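Local atomic coordinates of glycoside transferase (PDB entry 6R2M), a protein that acts as an extracellular glycoside hydrolase and probably cleaves the exopolysaccharide of Listeria monocytogenes. Residues 35-40 against 299-304; 94-99 against 149-154; 128-133 against 169-174; 188-193 against 225-230. All blocks are in the same frame, centred on the assembly; numbering follows the deposited sequence.

Contact 1 of 4, residues 35-40 against 299-304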
loop_
_atom_site.group_PDB
_atom_site.type_symbol
_atom_site.label_atom_id
_atom_site.label_comp_id
_atom_site.label_asym_id
_atom_site.label_seq_id
_atom_site.Cartn_x
_atom_site.Cartn_y
_atom_site.Cartn_z
ATOM N N GLY A 35 8.344 17.524 -10.955
ATOM C CA GLY A 35 8.022 16.198 -11.427
ATOM C C GLY A 35 7.605 15.227 -10.354
ATOM O O GLY A 35 7.320 14.063 -10.670
ATOM N N LEU A 36 7.552 15.648 -9.097
ATOM C CA LEU A 36 7.185 14.707 -8.049
ATOM C C LEU A 36 5.675 14.663 -7.890
ATOM O O LEU A 36 4.976 15.648 -8.152
ATOM C CB LEU A 36 7.852 15.070 -6.720
ATOM C CG LEU A 36 9.384 15.065 -6.788
ATOM C CD1 LEU A 36 10.006 15.100 -5.401
ATOM C CD2 LEU A 36 9.873 13.849 -7.558
ATOM N N ILE A 37 5.181 13.494 -7.474
ATOM C CA ILE A 37 3.751 13.272 -7.270
ATOM C C ILE A 37 3.359 13.755 -5.880
ATOM O O ILE A 37 3.955 13.342 -4.876
ATOM C CB ILE A 37 3.408 11.783 -7.465
ATOM C CG1 ILE A 37 4.008 11.242 -8.771
ATOM C CG2 ILE A 37 1.885 11.550 -7.392
ATOM C CD1 ILE A 37 3.599 11.995 -10.003
ATOM N N VAL A 38 2.331 14.623 -5.814
ATOM C CA VAL A 38 1.886 15.250 -4.574
ATOM C C VAL A 38 0.628 14.554 -4.057
ATOM O O VAL A 38 -0.102 13.891 -4.804
ATOM C CB VAL A 38 1.652 16.761 -4.798
ATOM C CG1 VAL A 38 0.353 16.984 -5.550
ATOM C CG2 VAL A 38 1.671 17.510 -3.468
ATOM N N ASP A 39 0.362 14.711 -2.754
ATOM C CA ASP A 39 -0.783 14.037 -2.149
ATOM C C ASP A 39 -2.105 14.708 -2.509
ATOM O O ASP A 39 -3.104 14.018 -2.733
ATOM C CB ASP A 39 -0.612 13.914 -0.622
ATOM C CG ASP A 39 -0.314 15.244 0.089
ATOM O OD1 ASP A 39 0.063 16.247 -0.546
ATOM O OD2 ASP A 39 -0.442 15.254 1.336
ATOM N N TYR A 40 -2.141 16.043 -2.543
ATOM C CA TYR A 40 -3.312 16.793 -2.980
ATOM C C TYR A 40 -2.871 17.914 -3.904
ATOM O O TYR A 40 -1.838 18.545 -3.665
ATOM C CB TYR A 40 -4.076 17.425 -1.814
ATOM C CG TYR A 40 -4.597 16.498 -0.742
ATOM C CD1 TYR A 40 -5.861 15.924 -0.831
ATOM C CD2 TYR A 40 -3.835 16.225 0.382
ATOM C CE1 TYR A 40 -6.337 15.107 0.181
ATOM C CE2 TYR A 40 -4.297 15.412 1.387
ATOM C CZ TYR A 40 -5.545 14.844 1.282
ATOM O OH TYR A 40 -5.996 14.034 2.298
ATOM N N THR A 299 -9.212 14.845 -3.143
ATOM C CA THR A 299 -8.940 13.413 -3.232
ATOM C C THR A 299 -7.449 13.181 -3.057
ATOM O O THR A 299 -6.653 13.493 -3.950
ATOM C CB THR A 299 -9.402 12.846 -4.573
ATOM O OG1 THR A 299 -10.789 13.152 -4.759
ATOM C CG2 THR A 299 -9.231 11.338 -4.629
ATOM N N HIS A 300 -7.079 12.595 -1.926
ATOM C CA HIS A 300 -5.696 12.185 -1.724
ATOM C C HIS A 300 -5.276 11.247 -2.844
ATOM O O HIS A 300 -6.048 10.391 -3.274
ATOM C CB HIS A 300 -5.584 11.490 -0.377
ATOM C CG HIS A 300 -4.190 11.343 0.132
ATOM N ND1 HIS A 300 -3.254 10.528 -0.470
ATOM C CD2 HIS A 300 -3.587 11.873 1.222
ATOM C CE1 HIS A 300 -2.125 10.584 0.214
ATOM N NE2 HIS A 300 -2.302 11.389 1.248
ATOM N N PHE A 301 -4.047 11.426 -3.326
ATOM C CA PHE A 301 -3.535 10.533 -4.361
ATOM C C PHE A 301 -3.720 9.066 -3.982
ATOM O O PHE A 301 -4.013 8.225 -4.843
ATOM C CB PHE A 301 -2.063 10.838 -4.629
ATOM C CG PHE A 301 -1.527 10.119 -5.816
ATOM C CD1 PHE A 301 -1.837 10.548 -7.094
ATOM C CD2 PHE A 301 -0.737 8.982 -5.654
ATOM C CE1 PHE A 301 -1.339 9.858 -8.205
ATOM C CE2 PHE A 301 -0.239 8.298 -6.735
ATOM C CZ PHE A 301 -0.539 8.731 -8.020
ATOM N N PHE A 302 -3.542 8.735 -2.698
ATOM C CA PHE A 302 -3.712 7.352 -2.245
ATOM C C PHE A 302 -5.079 6.806 -2.627
ATOM O O PHE A 302 -5.190 5.667 -3.091
ATOM C CB PHE A 302 -3.533 7.268 -0.733
ATOM C CG PHE A 302 -3.432 5.859 -0.186
ATOM C CD1 PHE A 302 -2.230 5.160 -0.228
ATOM C CD2 PHE A 302 -4.519 5.264 0.454
ATOM C CE1 PHE A 302 -2.124 3.881 0.338
ATOM C CE2 PHE A 302 -4.415 4.001 1.005
ATOM C CZ PHE A 302 -3.219 3.307 0.955
ATOM N N ASP A 303 -6.134 7.614 -2.449
ATOM C CA ASP A 303 -7.475 7.171 -2.824
ATOM C C ASP A 303 -7.625 7.111 -4.337
ATOM O O ASP A 303 -8.139 6.126 -4.884
ATOM C CB ASP A 303 -8.527 8.112 -2.228
ATOM C CG ASP A 303 -8.685 7.946 -0.734
ATOM O OD1 ASP A 303 -8.770 6.800 -0.263
ATOM O OD2 ASP A 303 -8.725 8.977 -0.029
ATOM N N TYR A 304 -7.171 8.154 -5.028
ATOM C CA TYR A 304 -7.293 8.197 -6.477
ATOM C C TYR A 304 -6.622 6.984 -7.109
ATOM O O TYR A 304 -7.229 6.270 -7.913
ATOM C CB TYR A 304 -6.677 9.493 -7.011
ATOM C CG TYR A 304 -6.548 9.494 -8.515
ATOM C CD1 TYR A 304 -7.640 9.799 -9.321
ATOM C CD2 TYR A 304 -5.359 9.140 -9.132
ATOM C CE1 TYR A 304 -7.536 9.762 -10.697
ATOM C CE2 TYR A 304 -5.247 9.110 -10.506
ATOM C CZ TYR A 304 -6.334 9.424 -11.280
ATOM O OH TYR A 304 -6.187 9.381 -12.654
HETATM O O HOH W 1 -0.425 13.097 2.926
#

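Contact 2 of 4, residues 94-99 against 149-154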
loop_
_atom_site.group_PDB
_atom_site.type_symbol
_atom_site.label_atom_id
_atom_site.label_comp_id
_atom_site.label_asym_id
_atom_site.label_seq_id
_atom_site.Cartn_x
_atom_site.Cartn_y
_atom_site.Cartn_z
ATOM N N ALA A 94 15.047 17.159 5.013
ATOM C CA ALA A 94 14.913 16.941 6.446
ATOM C C ALA A 94 14.448 15.540 6.800
ATOM O O ALA A 94 14.428 15.197 7.986
ATOM C CB ALA A 94 13.935 17.947 7.045
ATOM N N THR A 95 14.071 14.732 5.815
ATOM C CA THR A 95 13.572 13.386 6.083
ATOM C C THR A 95 14.738 12.454 6.346
ATOM O O THR A 95 15.654 12.351 5.527
ATOM C CB THR A 95 12.746 12.879 4.902
ATOM O OG1 THR A 95 11.647 13.772 4.693
ATOM C CG2 THR A 95 12.205 11.461 5.178
ATOM N N THR A 96 14.682 11.736 7.465
ATOM C CA THR A 96 15.800 10.894 7.873
ATOM C C THR A 96 15.403 9.436 8.039
ATOM O O THR A 96 16.199 8.656 8.571
ATOM C CB THR A 96 16.421 11.395 9.183
ATOM O OG1 THR A 96 15.434 11.382 10.219
ATOM C CG2 THR A 96 16.973 12.813 9.010
ATOM N N THR A 97 14.196 9.054 7.628
ATOM C CA THR A 97 13.692 7.702 7.808
ATOM C C THR A 97 13.051 7.198 6.522
ATOM O O THR A 97 12.617 7.978 5.667
ATOM C CB THR A 97 12.645 7.631 8.941
ATOM O OG1 THR A 97 11.646 8.633 8.724
ATOM C CG2 THR A 97 13.273 7.904 10.289
ATOM N N ASN A 98 12.994 5.869 6.412
ATOM C CA ASN A 98 12.177 5.186 5.418
ATOM C C ASN A 98 10.813 4.862 6.036
ATOM O O ASN A 98 10.487 5.291 7.143
ATOM C CB ASN A 98 12.886 3.917 4.943
ATOM C CG ASN A 98 12.967 2.870 6.040
ATOM O OD1 ASN A 98 13.084 3.210 7.211
ATOM N ND2 ASN A 98 12.857 1.592 5.671
ATOM N N ALA A 99 10.004 4.080 5.322
ATOM C CA ALA A 99 8.842 3.390 5.882
ATOM C C ALA A 99 8.791 2.048 5.179
ATOM O O ALA A 99 8.747 2.016 3.944
ATOM C CB ALA A 99 7.542 4.178 5.659
ATOM N N PHE A 149 18.343 6.599 9.207
ATOM C CA PHE A 149 19.673 6.409 8.649
ATOM C C PHE A 149 20.587 7.604 8.868
ATOM O O PHE A 149 21.741 7.569 8.419
ATOM C CB PHE A 149 19.572 6.099 7.148
ATOM C CG PHE A 149 18.644 7.010 6.411
ATOM C CD1 PHE A 149 19.062 8.280 6.035
ATOM C CD2 PHE A 149 17.349 6.611 6.104
ATOM C CE1 PHE A 149 18.208 9.137 5.357
ATOM C CE2 PHE A 149 16.495 7.458 5.423
ATOM C CZ PHE A 149 16.926 8.720 5.052
ATOM N N VAL A 150 20.097 8.661 9.505
ATOM C CA VAL A 150 20.934 9.780 9.929
ATOM C C VAL A 150 21.351 9.634 11.386
ATOM O O VAL A 150 22.532 9.735 11.715
ATOM C CB VAL A 150 20.205 11.116 9.678
ATOM C CG1 VAL A 150 20.966 12.280 10.344
ATOM C CG2 VAL A 150 20.043 11.347 8.179
ATOM N N HIS A 151 20.391 9.365 12.275
ATOM C CA HIS A 151 20.676 9.124 13.683
ATOM C C HIS A 151 21.027 7.672 13.977
ATOM O O HIS A 151 21.458 7.375 15.098
ATOM C CB HIS A 151 19.483 9.555 14.537
ATOM C CG HIS A 151 19.136 10.998 14.381
ATOM N ND1 HIS A 151 19.929 12.005 14.887
ATOM C CD2 HIS A 151 18.099 11.609 13.761
ATOM C CE1 HIS A 151 19.387 13.176 14.598
ATOM N NE2 HIS A 151 18.280 12.965 13.911
ATOM N N LYS A 152 20.859 6.778 13.000
ATOM C CA LYS A 152 21.240 5.368 13.123
ATOM C C LYS A 152 20.495 4.715 14.286
ATOM O O LYS A 152 21.079 4.102 15.186
ATOM C CB LYS A 152 22.758 5.221 13.237
ATOM C CG LYS A 152 23.457 5.949 12.095
ATOM C CD LYS A 152 24.883 5.489 11.853
ATOM C CE LYS A 152 25.384 6.002 10.511
ATOM N NZ LYS A 152 25.257 7.487 10.393
ATOM N N LYS A 153 19.169 4.851 14.248
ATOM C CA LYS A 153 18.287 4.288 15.258
ATOM C C LYS A 153 17.115 3.624 14.559
ATOM O O LYS A 153 16.582 4.165 13.587
ATOM C CB LYS A 153 17.781 5.360 16.228
ATOM C CG LYS A 153 18.860 6.305 16.733
ATOM C CD LYS A 153 19.403 5.896 18.100
ATOM C CE LYS A 153 20.773 6.533 18.370
ATOM N NZ LYS A 153 20.925 7.885 17.743
ATOM N N LYS A 154 16.719 2.459 15.058
ATOM C CA LYS A 154 15.567 1.734 14.537
ATOM C C LYS A 154 14.295 2.142 15.279
ATOM O O LYS A 154 14.331 2.539 16.448
ATOM C CB LYS A 154 15.774 0.221 14.677
ATOM C CG LYS A 154 17.078 -0.325 14.077
ATOM C CD LYS A 154 17.656 -1.441 14.951
ATOM C CE LYS A 154 18.506 -2.428 14.158
ATOM N NZ LYS A 154 19.013 -1.862 12.883
#

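Contact 3 of 4, residues 128-133 against 169-174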
loop_
_atom_site.group_PDB
_atom_site.type_symbol
_atom_site.label_atom_id
_atom_site.label_comp_id
_atom_site.label_asym_id
_atom_site.label_seq_id
_atom_site.Cartn_x
_atom_site.Cartn_y
_atom_site.Cartn_z
ATOM N N LYS A 128 18.931 -4.847 -4.119
ATOM C CA LYS A 128 19.835 -4.040 -3.302
ATOM C C LYS A 128 19.050 -3.265 -2.261
ATOM O O LYS A 128 19.419 -3.236 -1.079
ATOM C CB LYS A 128 20.644 -3.077 -4.183
ATOM C CG LYS A 128 21.487 -3.716 -5.267
ATOM C CD LYS A 128 21.792 -5.166 -4.979
ATOM C CE LYS A 128 22.298 -5.876 -6.211
ATOM N NZ LYS A 128 21.292 -6.603 -6.929
ATOM N N ILE A 129 17.948 -2.642 -2.684
ATOM C CA ILE A 129 17.133 -1.868 -1.751
ATOM C C ILE A 129 16.526 -2.784 -0.698
ATOM O O ILE A 129 16.585 -2.506 0.505
ATOM C CB ILE A 129 16.048 -1.086 -2.510
ATOM C CG1 ILE A 129 16.678 0.015 -3.354
ATOM C CG2 ILE A 129 15.049 -0.457 -1.538
ATOM C CD1 ILE A 129 15.718 0.592 -4.378
ATOM N N LEU A 130 15.927 -3.894 -1.134
ATOM C CA LEU A 130 15.162 -4.719 -0.203
ATOM C C LEU A 130 16.076 -5.434 0.784
ATOM O O LEU A 130 15.721 -5.600 1.958
ATOM C CB LEU A 130 14.291 -5.709 -0.981
ATOM C CG LEU A 130 13.287 -6.552 -0.197
ATOM C CD1 LEU A 130 12.400 -5.667 0.634
ATOM C CD2 LEU A 130 12.474 -7.397 -1.154
ATOM N N ALA A 131 17.259 -5.858 0.333
ATOM C CA ALA A 131 18.213 -6.440 1.270
ATOM C C ALA A 131 18.599 -5.432 2.337
ATOM O O ALA A 131 18.699 -5.770 3.529
ATOM C CB ALA A 131 19.443 -6.948 0.513
ATOM N N ASN A 132 18.778 -4.175 1.938
ATOM C CA ASN A 132 19.088 -3.125 2.900
ATOM C C ASN A 132 17.930 -2.889 3.865
ATOM O O ASN A 132 18.151 -2.673 5.063
ATOM C CB ASN A 132 19.450 -1.852 2.138
ATOM C CG ASN A 132 20.058 -0.807 3.012
ATOM O OD1 ASN A 132 21.163 -0.975 3.518
ATOM N ND2 ASN A 132 19.343 0.303 3.188
ATOM N N THR A 133 16.687 -2.917 3.371
ATOM C CA THR A 133 15.536 -2.758 4.253
ATOM C C THR A 133 15.460 -3.882 5.281
ATOM O O THR A 133 15.207 -3.647 6.470
ATOM C CB THR A 133 14.254 -2.717 3.426
ATOM O OG1 THR A 133 14.249 -1.540 2.616
ATOM C CG2 THR A 133 13.031 -2.731 4.339
ATOM N N GLN A 169 8.558 -12.382 1.579
ATOM C CA GLN A 169 8.989 -13.695 1.110
ATOM C C GLN A 169 10.025 -13.571 -0.001
ATOM O O GLN A 169 10.915 -14.426 -0.112
ATOM C CB GLN A 169 7.775 -14.506 0.651
ATOM C CG GLN A 169 6.784 -14.786 1.769
ATOM C CD GLN A 169 5.467 -15.356 1.276
ATOM O OE1 GLN A 169 5.087 -15.176 0.120
ATOM N NE2 GLN A 169 4.754 -16.036 2.166
ATOM N N GLN A 170 9.944 -12.512 -0.806
ATOM C CA GLN A 170 10.903 -12.308 -1.890
ATOM C C GLN A 170 12.334 -12.171 -1.373
ATOM O O GLN A 170 13.284 -12.555 -2.067
ATOM C CB GLN A 170 10.513 -11.072 -2.698
ATOM C CG GLN A 170 11.532 -10.692 -3.744
ATOM C CD GLN A 170 11.570 -11.678 -4.896
ATOM O OE1 GLN A 170 10.529 -12.155 -5.346
ATOM N NE2 GLN A 170 12.777 -11.996 -5.373
ATOM N N ILE A 171 12.512 -11.632 -0.169
ATOM C CA ILE A 171 13.837 -11.421 0.399
ATOM C C ILE A 171 14.101 -12.361 1.574
ATOM O O ILE A 171 15.081 -12.186 2.296
ATOM C CB ILE A 171 14.040 -9.941 0.782
ATOM C CG1 ILE A 171 15.532 -9.573 0.858
ATOM C CG2 ILE A 171 13.289 -9.575 2.045
ATOM C CD1 ILE A 171 16.228 -9.598 -0.477
ATOM N N ASN A 172 13.251 -13.371 1.765
ATOM C CA ASN A 172 13.502 -14.462 2.715
ATOM C C ASN A 172 13.733 -13.974 4.145
ATOM O O ASN A 172 14.714 -14.340 4.794
ATOM C CB ASN A 172 14.685 -15.311 2.253
ATOM C CG ASN A 172 14.440 -15.944 0.908
ATOM O OD1 ASN A 172 15.097 -15.605 -0.086
ATOM N ND2 ASN A 172 13.489 -16.865 0.862
ATOM N N TYR A 173 12.814 -13.158 4.654
ATOM C CA TYR A 173 12.814 -12.916 6.090
ATOM C C TYR A 173 12.737 -14.244 6.832
ATOM O O TYR A 173 12.101 -15.198 6.372
ATOM C CB TYR A 173 11.627 -12.045 6.502
ATOM C CG TYR A 173 11.789 -10.551 6.318
ATOM C CD1 TYR A 173 11.575 -9.967 5.073
ATOM C CD2 TYR A 173 12.092 -9.719 7.388
ATOM C CE1 TYR A 173 11.677 -8.617 4.887
ATOM C CE2 TYR A 173 12.210 -8.343 7.207
ATOM C CZ TYR A 173 11.994 -7.805 5.944
ATOM O OH TYR A 173 12.091 -6.454 5.709
ATOM N N ARG A 174 13.399 -14.301 7.984
ATOM C CA ARG A 174 13.349 -15.487 8.829
ATOM C C ARG A 174 11.928 -15.744 9.319
ATOM O O ARG A 174 11.068 -14.863 9.300
ATOM C CB ARG A 174 14.287 -15.335 10.021
ATOM C CG ARG A 174 15.736 -15.101 9.631
ATOM C CD ARG A 174 16.534 -14.516 10.791
ATOM N NE ARG A 174 16.621 -15.431 11.928
ATOM C CZ ARG A 174 16.990 -15.065 13.152
ATOM N NH1 ARG A 174 17.301 -13.802 13.403
ATOM N NH2 ARG A 174 17.035 -15.960 14.130
HETATM O O HOH W 2 13.110 -4.893 7.654
#

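Contact 4 of 4, residues 188-193 against 225-230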
loop_
_atom_site.group_PDB
_atom_site.type_symbol
_atom_site.label_atom_id
_atom_site.label_comp_id
_atom_site.label_asym_id
_atom_site.label_seq_id
_atom_site.Cartn_x
_atom_site.Cartn_y
_atom_site.Cartn_z
ATOM N N PRO A 188 -13.617 -7.047 17.434
ATOM C CA PRO A 188 -13.490 -7.598 16.078
ATOM C C PRO A 188 -12.414 -6.898 15.242
ATOM O O PRO A 188 -12.233 -7.269 14.084
ATOM C CB PRO A 188 -14.883 -7.357 15.488
ATOM C CG PRO A 188 -15.271 -6.041 16.098
ATOM C CD PRO A 188 -14.653 -5.998 17.487
ATOM N N PHE A 189 -11.721 -5.915 15.818
ATOM C CA PHE A 189 -10.667 -5.193 15.124
ATOM C C PHE A 189 -9.300 -5.687 15.565
ATOM O O PHE A 189 -9.107 -6.102 16.709
ATOM C CB PHE A 189 -10.774 -3.693 15.383
ATOM C CG PHE A 189 -12.127 -3.134 15.082
ATOM C CD1 PHE A 189 -12.556 -2.993 13.763
ATOM C CD2 PHE A 189 -12.970 -2.735 16.115
ATOM C CE1 PHE A 189 -13.814 -2.472 13.478
ATOM C CE2 PHE A 189 -14.228 -2.207 15.832
ATOM C CZ PHE A 189 -14.641 -2.078 14.510
ATOM N N PHE A 190 -8.349 -5.620 14.639
ATOM C CA PHE A 190 -6.981 -6.024 14.929
ATOM C C PHE A 190 -6.303 -5.000 15.828
ATOM O O PHE A 190 -6.477 -3.787 15.648
ATOM C CB PHE A 190 -6.166 -6.129 13.645
ATOM C CG PHE A 190 -6.570 -7.250 12.744
ATOM C CD1 PHE A 190 -6.058 -8.520 12.923
ATOM C CD2 PHE A 190 -7.427 -7.019 11.662
ATOM C CE1 PHE A 190 -6.408 -9.548 12.066
ATOM C CE2 PHE A 190 -7.786 -8.050 10.807
ATOM C CZ PHE A 190 -7.276 -9.305 11.003
ATOM N N THR A 191 -5.497 -5.494 16.772
ATOM C CA THR A 191 -4.497 -4.654 17.423
ATOM C C THR A 191 -3.435 -4.297 16.398
ATOM O O THR A 191 -2.773 -5.191 15.861
ATOM C CB THR A 191 -3.837 -5.393 18.581
ATOM O OG1 THR A 191 -3.439 -6.687 18.122
ATOM C CG2 THR A 191 -4.776 -5.531 19.754
ATOM N N GLU A 192 -3.258 -3.009 16.131
ATOM C CA GLU A 192 -2.438 -2.617 14.994
ATOM C C GLU A 192 -0.948 -2.616 15.283
ATOM O O GLU A 192 -0.156 -2.636 14.334
ATOM C CB GLU A 192 -2.824 -1.215 14.519
ATOM C CG GLU A 192 -4.273 -1.104 14.074
ATOM C CD GLU A 192 -5.190 -0.555 15.157
ATOM O OE1 GLU A 192 -4.886 -0.729 16.357
ATOM O OE2 GLU A 192 -6.220 0.068 14.805
ATOM N N VAL A 193 -0.540 -2.571 16.546
ATOM C CA VAL A 193 0.843 -2.270 16.895
ATOM C C VAL A 193 1.459 -3.442 17.648
ATOM O O VAL A 193 0.881 -3.947 18.617
ATOM C CB VAL A 193 0.943 -0.984 17.736
ATOM C CG1 VAL A 193 2.399 -0.686 18.059
ATOM C CG2 VAL A 193 0.332 0.193 16.996
ATOM N N ASP A 225 -5.898 -18.286 5.931
ATOM C CA ASP A 225 -7.303 -18.210 6.294
ATOM C C ASP A 225 -7.575 -16.808 6.803
ATOM O O ASP A 225 -6.661 -16.105 7.236
ATOM C CB ASP A 225 -7.677 -19.210 7.388
ATOM C CG ASP A 225 -7.585 -20.651 6.935
ATOM O OD1 ASP A 225 -6.575 -21.312 7.259
ATOM O OD2 ASP A 225 -8.529 -21.116 6.268
ATOM N N VAL A 226 -8.839 -16.412 6.778
ATOM C CA VAL A 226 -9.184 -15.090 7.277
ATOM C C VAL A 226 -9.286 -15.128 8.790
ATOM O O VAL A 226 -9.590 -16.161 9.405
ATOM C CB VAL A 226 -10.489 -14.552 6.657
ATOM C CG1 VAL A 226 -10.333 -14.314 5.160
ATOM C CG2 VAL A 226 -11.660 -15.485 6.950
ATOM N N GLU A 227 -9.052 -13.975 9.390
ATOM C CA GLU A 227 -9.349 -13.810 10.798
ATOM C C GLU A 227 -10.862 -13.718 10.890
ATOM O O GLU A 227 -11.448 -12.798 10.301
ATOM C CB GLU A 227 -8.681 -12.551 11.359
ATOM C CG GLU A 227 -8.251 -12.673 12.801
ATOM C CD GLU A 227 -9.419 -12.638 13.785
ATOM O OE1 GLU A 227 -10.542 -12.275 13.392
ATOM O OE2 GLU A 227 -9.190 -12.993 14.970
ATOM N N PRO A 228 -11.538 -14.655 11.566
ATOM C CA PRO A 228 -13.001 -14.741 11.426
ATOM C C PRO A 228 -13.763 -13.642 12.130
ATOM O O PRO A 228 -14.899 -13.355 11.730
ATOM C CB PRO A 228 -13.335 -16.114 12.036
ATOM C CG PRO A 228 -12.241 -16.348 13.024
ATOM C CD PRO A 228 -10.997 -15.752 12.387
ATOM N N ASN A 229 -13.189 -13.024 13.162
ATOM C CA ASN A 229 -13.878 -11.950 13.856
ATOM C C ASN A 229 -13.923 -10.701 12.999
ATOM O O ASN A 229 -14.967 -10.047 12.896
ATOM C CB ASN A 229 -13.177 -11.663 15.178
ATOM C CG ASN A 229 -13.095 -12.888 16.030
ATOM O OD1 ASN A 229 -14.112 -13.327 16.558
ATOM N ND2 ASN A 229 -11.903 -13.477 16.139
ATOM N N PHE A 230 -12.801 -10.353 12.380
ATOM C CA PHE A 230 -12.831 -9.224 11.466
ATOM C C PHE A 230 -13.677 -9.534 10.242
ATOM O O PHE A 230 -14.410 -8.666 9.750
ATOM C CB PHE A 230 -11.410 -8.835 11.061
ATOM C CG PHE A 230 -11.352 -7.563 10.294
ATOM C CD1 PHE A 230 -11.624 -6.355 10.914
ATOM C CD2 PHE A 230 -11.008 -7.574 8.952
ATOM C CE1 PHE A 230 -11.565 -5.154 10.195
ATOM C CE2 PHE A 230 -10.944 -6.390 8.234
ATOM C CZ PHE A 230 -11.225 -5.179 8.855
#

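Contact 1 of 4, residues 35-40 against 299-304
A single backbone hydrogen bond joins the loop 35-40 to the start of helix 301-312: Phe301 N donates to Asp39 O over 2.8 Å, in the carbonyl plane. The same oxygen also receives a C-H contact from His300 CA at 3.3 Å. Three side-chain contacts surround this link. Ile37 CG2 sits squarely over one face of the Phe301 ring, 3.6 Å from its centroid. Asp39 CB lies over one His300 face, offset toward the rim, 3.9 Å from that ring's centroid. The imidazole in turn points its edge at the face of Tyr40, an offset edge-to-face pair with planes at 76°, and His300 CD2 reaches Tyr40 OH at 3.4 Å. His300 is itself the helix N-cap: ND1 accepts from Phe302 N in the ring plane, which fixes the ring's rotation and leaves NE2 to meet a water also bound to Asp39 OD2. Asp39 OD1 is held by His47 N. Val38 O, packed against Phe301 CB, is buried without a polar partner. Outward, Val26 of helix 21-29 and Ser52 of helix 50-62 both touch Ile37 and Phe301, so these helices pack against both the loop and the start of helix 301-312.

Contact 2 of 4, residues 94-99 against 149-154
Thr96 O is gripped once across the contact, by Phe149 N at 3.0 Å. The donor lies almost along the C=O axis, although the angle at the hydrogen is only 138°. The phenyl group of the same residue then covers this oxygen, which stands 3.3 Å above the ring plane, over its centre. Both approaches come from one residue because Phe149 CG takes the crowded position between the backbone N and the carbonyl carbon (chi1 46°), folding the ring back to the side where its own N-H points. The ring also reaches Thr97 N, which lies 3.6 Å from Phe149 CE2. Beside this, methyl meets methyl: Thr96 CG2 touches Val150 CG2 at 3.5 Å, the two side chains crossing at about a right angle. Thr96 OG1 is left to bond Asp148 OD2. The other carboxylate oxygen, OD1, accepts from Val150 N, making an Asx turn, and from His151 N, so Asp148 ties the tip of the hairpin to the loop. Lys152, at positive phi, and Lys153 face Asp148 in a G1 beta bulge, and Lys153 NZ reaches back to His151 O at 2.7 Å. The contact thus sets the turn between strands 147-148 and 153-154 against the loop that leads into helix 100-116, where Ala99 is the N-cap, while the Phe149 ring also meets Phe86 and Thr97 pairs its backbone with Trp89.

Contact 3 of 4, residues 128-133 against 169-174
The Tyr173 ring enters this contact by its hydroxyl edge, where a water lies in the ring plane; from outside the two segments Tyr178 touches Tyr173, and Phe104 of helix 100-116 touches both Tyr173 and Leu130. That water accepts from Tyr173 OH at 2.7 Å and donates to Thr133 O, bridging the phenol to the helix backbone. Tyr173 OH also comes within 4.1 Å of Thr133 CG2, a loose contact in which the two side chains cross obliquely. Thr133 OG1 turns to Asp103 OD2 of helix 100-116. The turn carrying Tyr173 is a Schellman motif ending helix 165-170: Asn172 takes the positive-phi position, Tyr173 N bonds Met168 O, and Asn172 N bonds Gln169 O at 3.2 Å. Lys134 NZ, from helix 120-136, grips the carbonyls of both Ile171 and Asn172, and its charge may favour this carbonyl-rich helix end. The apolar part is carried by Ile171, whose CB meets Leu130 CD2 at 3.6 Å as the two side chains slide past each other in opposite directions. Leu130 CG is anti to its backbone N (chi1 -173°), which directs the branched end across Ile171. Ile171 CG1 is likewise anti to N (chi1 -158°), and the chain then bends so that CD1 rests near Ala131 N at 4.0 Å, over the helix backbone. Ala131 CB is a little farther from the same methyl, 4.3 Å.

Contact 4 of 4, residues 188-193 against 225-230
Helix 228-241 begins with Glu227 as its N-cap, and the loop 188-193, entered through a cis peptide before Pro188, packs against this first turn. The polar bonds lie within the cap. Glu227 OE1 accepts from Phe230 N at 3.1 Å, and more weakly from Asn229 N and Asn229 ND2. Glu227 OE2 takes Asn229 ND2 on its syn lone pair at 3.0 Å, in the amide plane, and also Ala186 N. Four nitrogens thus hold the carboxylate through five bonds, two of them weak, and with the helix N-terminus would favour its ionised form. The apolar contacts centre on Phe190, with CG anti to its carbonyl carbon; this side chain crosses that of Phe230 at about a right angle, while the ring planes are inclined obliquely at 51°. Its CE2 comes 3.6 Å from Phe230 CG. The ring's far end runs along the Glu227 aliphatic part, with Phe190 CZ 3.6 Å from Glu227 CB. Ile215 and Ala216 of helix 209-223 touch Phe190 and Phe230 respectively. Between backbones, Phe230 CA makes a C-H contact to Pro188 O at 3.3 Å, and this oxygen lies in the plane of the Phe230 ring at its edge, 3.4 Å from CD1.

Overall arrangement
Contact 1 joins segments near the two ends of the modelled chain and encloses the other three. Contacts 2 and 3 interlock, their segments alternating, and lie nearest each other, with centres 18 Å apart and nearest atoms about 5 Å. Asp103 of helix 100-116 serves both, its OD2 bonding Asn98 of contact 2 and Thr133 of contact 3. Contact 4 follows in series, centred 26 to 30 Å from the others and across the chain's centre from contact 1. Contacts 1 and 4 set a loop on a helix start, contact 2 a loop on a hairpin turn, and contact 3 a helix end on the side of another, tying separate parts of one largely helical chain.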